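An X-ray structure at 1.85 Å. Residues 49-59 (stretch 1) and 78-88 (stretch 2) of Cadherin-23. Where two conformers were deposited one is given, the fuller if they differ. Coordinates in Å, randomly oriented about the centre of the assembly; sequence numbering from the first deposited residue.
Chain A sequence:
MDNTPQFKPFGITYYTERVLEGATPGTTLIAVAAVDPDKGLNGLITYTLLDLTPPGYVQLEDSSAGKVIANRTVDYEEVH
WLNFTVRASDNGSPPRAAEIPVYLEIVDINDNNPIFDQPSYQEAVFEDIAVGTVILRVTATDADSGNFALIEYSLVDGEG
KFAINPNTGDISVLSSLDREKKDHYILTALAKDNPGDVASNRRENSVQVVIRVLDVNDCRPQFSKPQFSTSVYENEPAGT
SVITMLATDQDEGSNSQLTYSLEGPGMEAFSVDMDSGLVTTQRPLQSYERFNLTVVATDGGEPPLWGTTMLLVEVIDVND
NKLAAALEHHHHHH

Stretch 1, residues 49-59: LLDLTPPGYVQ
Stretch 2, residues 78-88: EVHWLNFTVRA

A beta bulge lets two antiparallel strands slip by one residue while keeping their hydrogen bonds, and this pair from Cadherin-23 is a compact example. Strands 49-53 and 81-88 run at 163°, 4.6 Å apart at closest approach. Along the second stretch, Val79 (chi1 t) comes first, its CG1 4.1 Å from Pro54 CG, beyond the cis peptide bond that precedes Pro54. At Trp81 the carbonyl turns to water: one water donates to both Trp81 O (2.8 Å) and Thr53 O (2.9 Å). Leu82 (mt) packs CD2 3.6 Å from Tyr57 CD2 (Tyr57 chi1 m, chi2 -87°) and 3.7 Å from Pro54 CD. Asn83 then pairs with Thr53, Thr53 N to Asn83 O at 2.8 Å and Asn83 N to Thr53 O at 3.0 Å. Phe84 (chi1 p, phi/psi -165/176) receives Val58 CG2 over one ring face, 4.2 Å from the ring centroid. Opposite this step lies the extra residue, Asp51 at phi/psi 55/51 preceding Leu52 at -69/119. Thr85 restores pairing, now with Leu50: Leu50 N to Thr85 O, 2.8 Å; Thr85 N to Leu50 O, 2.9 Å. A water bridges Thr85 OG1 (2.7 Å) and Asp51 OD2 (2.5 Å). Val86 (t) faces Leu49 (mt) in a non-hydrogen-bonded pair, with Val86 CG2 3.8 Å from Leu49 CD2.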

# COMPACT_ATOMS: atom_id res chain seq x y z
N LEU A 49 -9.77 -48.59 -11.31
CA LEU A 49 -8.70 -47.60 -11.45
C LEU A 49 -7.44 -48.05 -10.72
O LEU A 49 -7.54 -48.63 -9.61
CB LEU A 49 -9.15 -46.27 -10.86
CG LEU A 49 -10.42 -45.66 -11.48
CD1 LEU A 49 -10.56 -44.23 -11.00
CD2 LEU A 49 -10.40 -45.71 -13.00
N LEU A 50 -6.28 -47.79 -11.34
CA LEU A 50 -4.97 -48.14 -10.79
C LEU A 50 -4.01 -46.98 -10.82
O LEU A 50 -4.13 -46.08 -11.64
CB LEU A 50 -4.34 -49.27 -11.60
CG LEU A 50 -5.10 -50.58 -11.60
CD1 LEU A 50 -4.54 -51.50 -12.67
CD2 LEU A 50 -5.00 -51.22 -10.22
N ASP A 51 -3.02 -47.01 -9.93
CA ASP A 51 -1.89 -46.10 -9.99
C ASP A 51 -2.31 -44.64 -10.01
O ASP A 51 -1.86 -43.86 -10.87
CB ASP A 51 -0.99 -46.44 -11.19
CG ASP A 51 -0.23 -47.75 -11.01
OD1 ASP A 51 0.19 -48.09 -9.87
OD2 ASP A 51 0.02 -48.43 -12.02
N LEU A 52 -3.16 -44.27 -9.06
CA LEU A 52 -3.61 -42.87 -8.97
C LEU A 52 -2.45 -42.00 -8.54
O LEU A 52 -1.91 -42.18 -7.45
CB LEU A 52 -4.77 -42.70 -8.01
CG LEU A 52 -6.14 -43.01 -8.64
CD1 LEU A 52 -6.21 -44.47 -9.05
CD2 LEU A 52 -7.21 -42.68 -7.62
N THR A 53 -2.10 -41.05 -9.41
CA THR A 53 -0.89 -40.24 -9.26
C THR A 53 -1.20 -38.76 -9.49
O THR A 53 -1.27 -38.35 -10.67
CB THR A 53 0.17 -40.75 -10.28
OG1 THR A 53 0.50 -42.10 -9.97
CG2 THR A 53 1.46 -39.95 -10.18
N PRO A 54 -1.40 -37.95 -8.44
CA PRO A 54 -1.45 -38.34 -7.01
C PRO A 54 -2.78 -39.00 -6.59
O PRO A 54 -3.77 -38.86 -7.32
CB PRO A 54 -1.33 -36.99 -6.30
CG PRO A 54 -2.06 -36.03 -7.24
CD PRO A 54 -1.84 -36.55 -8.63
N PRO A 55 -2.81 -39.66 -5.40
CA PRO A 55 -4.04 -40.33 -5.02
C PRO A 55 -5.06 -39.40 -4.35
O PRO A 55 -4.74 -38.29 -3.91
CB PRO A 55 -3.56 -41.40 -4.02
CG PRO A 55 -2.37 -40.78 -3.37
CD PRO A 55 -1.71 -39.99 -4.48
N GLY A 56 -6.30 -39.88 -4.29
CA GLY A 56 -7.32 -39.24 -3.49
C GLY A 56 -8.34 -38.37 -4.19
O GLY A 56 -9.30 -37.96 -3.54
N TYR A 57 -8.15 -38.09 -5.49
CA TYR A 57 -8.94 -37.11 -6.19
C TYR A 57 -9.98 -37.62 -7.16
O TYR A 57 -10.85 -36.83 -7.60
CB TYR A 57 -8.05 -36.10 -6.91
CG TYR A 57 -7.09 -35.35 -5.99
CD1 TYR A 57 -7.49 -34.17 -5.34
CD2 TYR A 57 -5.80 -35.78 -5.82
CE1 TYR A 57 -6.60 -33.48 -4.53
CE2 TYR A 57 -4.92 -35.11 -5.00
CZ TYR A 57 -5.33 -33.95 -4.37
OH TYR A 57 -4.46 -33.27 -3.57
N VAL A 58 -9.92 -38.92 -7.51
CA VAL A 58 -10.80 -39.50 -8.50
C VAL A 58 -11.27 -40.89 -8.10
O VAL A 58 -10.60 -41.60 -7.34
CB VAL A 58 -10.13 -39.60 -9.89
CG1 VAL A 58 -9.48 -38.30 -10.29
CG2 VAL A 58 -9.08 -40.70 -9.91
N GLN A 59 -12.45 -41.26 -8.58
CA GLN A 59 -12.96 -42.60 -8.39
C GLN A 59 -13.99 -42.90 -9.47
O GLN A 59 -14.61 -41.98 -10.01
CB GLN A 59 -13.59 -42.77 -7.00
CG GLN A 59 -14.85 -41.94 -6.81
CD GLN A 59 -15.25 -41.88 -5.36
OE1 GLN A 59 -14.58 -41.22 -4.57
NE2 GLN A 59 -16.32 -42.58 -4.99
N GLU A 78 -1.69 -26.88 -5.89
CA GLU A 78 -0.99 -28.08 -5.38
C GLU A 78 -0.74 -29.12 -6.47
O GLU A 78 0.27 -29.81 -6.43
CB GLU A 78 -1.82 -28.74 -4.27
CG GLU A 78 -1.97 -27.88 -3.03
CD GLU A 78 -0.64 -27.53 -2.39
OE1 GLU A 78 0.34 -28.28 -2.61
OE2 GLU A 78 -0.56 -26.51 -1.69
N VAL A 79 -1.67 -29.24 -7.41
CA VAL A 79 -1.67 -30.32 -8.40
C VAL A 79 -2.01 -29.80 -9.79
O VAL A 79 -3.04 -29.18 -9.97
CB VAL A 79 -2.73 -31.37 -8.02
CG1 VAL A 79 -2.87 -32.46 -9.08
CG2 VAL A 79 -2.45 -31.94 -6.63
N HIS A 80 -1.14 -30.08 -10.77
CA HIS A 80 -1.41 -29.71 -12.18
C HIS A 80 -2.00 -30.84 -13.02
O HIS A 80 -2.66 -30.57 -14.02
CB HIS A 80 -0.15 -29.13 -12.84
CG HIS A 80 0.27 -27.80 -12.29
ND1 HIS A 80 1.46 -27.19 -12.65
CD2 HIS A 80 -0.33 -26.96 -11.42
CE1 HIS A 80 1.56 -26.03 -12.01
NE2 HIS A 80 0.50 -25.88 -11.24
N TRP A 81 -1.75 -32.10 -12.65
CA TRP A 81 -2.21 -33.26 -13.41
C TRP A 81 -2.72 -34.35 -12.47
O TRP A 81 -2.08 -34.65 -11.47
CB TRP A 81 -1.05 -33.81 -14.27
CG TRP A 81 -0.70 -32.88 -15.39
CD1 TRP A 81 0.20 -31.89 -15.35
CD2 TRP A 81 -1.30 -32.84 -16.69
NE1 TRP A 81 0.22 -31.20 -16.56
CE2 TRP A 81 -0.70 -31.77 -17.40
CE3 TRP A 81 -2.27 -33.62 -17.34
CZ2 TRP A 81 -1.04 -31.46 -18.71
CZ3 TRP A 81 -2.62 -33.30 -18.66
CH2 TRP A 81 -2.01 -32.24 -19.33
N LEU A 82 -3.89 -34.89 -12.76
CA LEU A 82 -4.36 -36.11 -12.09
C LEU A 82 -4.23 -37.24 -13.10
O LEU A 82 -5.02 -37.31 -14.05
CB LEU A 82 -5.80 -35.99 -11.64
CG LEU A 82 -6.06 -34.94 -10.56
CD1 LEU A 82 -7.54 -34.76 -10.29
CD2 LEU A 82 -5.28 -35.29 -9.30
N ASN A 83 -3.24 -38.11 -12.90
CA ASN A 83 -3.00 -39.23 -13.81
C ASN A 83 -3.38 -40.54 -13.13
O ASN A 83 -3.23 -40.72 -11.91
CB ASN A 83 -1.54 -39.23 -14.28
CG ASN A 83 -1.14 -37.91 -14.91
OD1 ASN A 83 -1.97 -37.20 -15.49
ND2 ASN A 83 0.12 -37.54 -14.76
N PHE A 84 -3.89 -41.48 -13.93
CA PHE A 84 -4.23 -42.79 -13.46
C PHE A 84 -4.42 -43.73 -14.64
O PHE A 84 -4.33 -43.32 -15.80
CB PHE A 84 -5.49 -42.76 -12.55
CG PHE A 84 -6.68 -42.15 -13.19
CD1 PHE A 84 -6.83 -40.75 -13.21
CD2 PHE A 84 -7.66 -42.93 -13.78
CE1 PHE A 84 -7.95 -40.18 -13.77
CE2 PHE A 84 -8.78 -42.35 -14.36
CZ PHE A 84 -8.92 -40.97 -14.35
N THR A 85 -4.65 -44.98 -14.31
CA THR A 85 -4.87 -46.03 -15.28
C THR A 85 -6.27 -46.56 -15.09
O THR A 85 -6.69 -46.80 -13.95
CB THR A 85 -3.87 -47.14 -15.03
OG1 THR A 85 -2.56 -46.66 -15.32
CG2 THR A 85 -4.14 -48.34 -15.86
N VAL A 86 -6.98 -46.80 -16.19
CA VAL A 86 -8.25 -47.50 -16.16
C VAL A 86 -8.00 -48.92 -16.65
O VAL A 86 -7.36 -49.11 -17.69
CB VAL A 86 -9.29 -46.85 -17.08
CG1 VAL A 86 -10.58 -47.64 -17.02
CG2 VAL A 86 -9.57 -45.40 -16.67
N ARG A 87 -8.46 -49.91 -15.88
CA ARG A 87 -8.43 -51.32 -16.28
C ARG A 87 -9.84 -51.75 -16.59
O ARG A 87 -10.72 -51.56 -15.77
CB ARG A 87 -7.87 -52.18 -15.14
CG ARG A 87 -7.73 -53.66 -15.45
CD ARG A 87 -7.14 -54.43 -14.27
NE ARG A 87 -7.13 -55.88 -14.49
CZ ARG A 87 -6.19 -56.56 -15.14
NH1 ARG A 87 -5.14 -55.94 -15.70
NH2 ARG A 87 -6.29 -57.89 -15.27
N ALA A 88 -10.04 -52.33 -17.78
CA ALA A 88 -11.32 -52.86 -18.21
C ALA A 88 -11.12 -54.38 -18.34
O ALA A 88 -10.31 -54.81 -19.15
CB ALA A 88 -11.70 -52.26 -19.55
O HOH W 1 -0.63 -48.23 -14.38
O HOH W 2 0.36 -36.09 -11.35
O HOH W 3 -4.85 -39.04 -9.97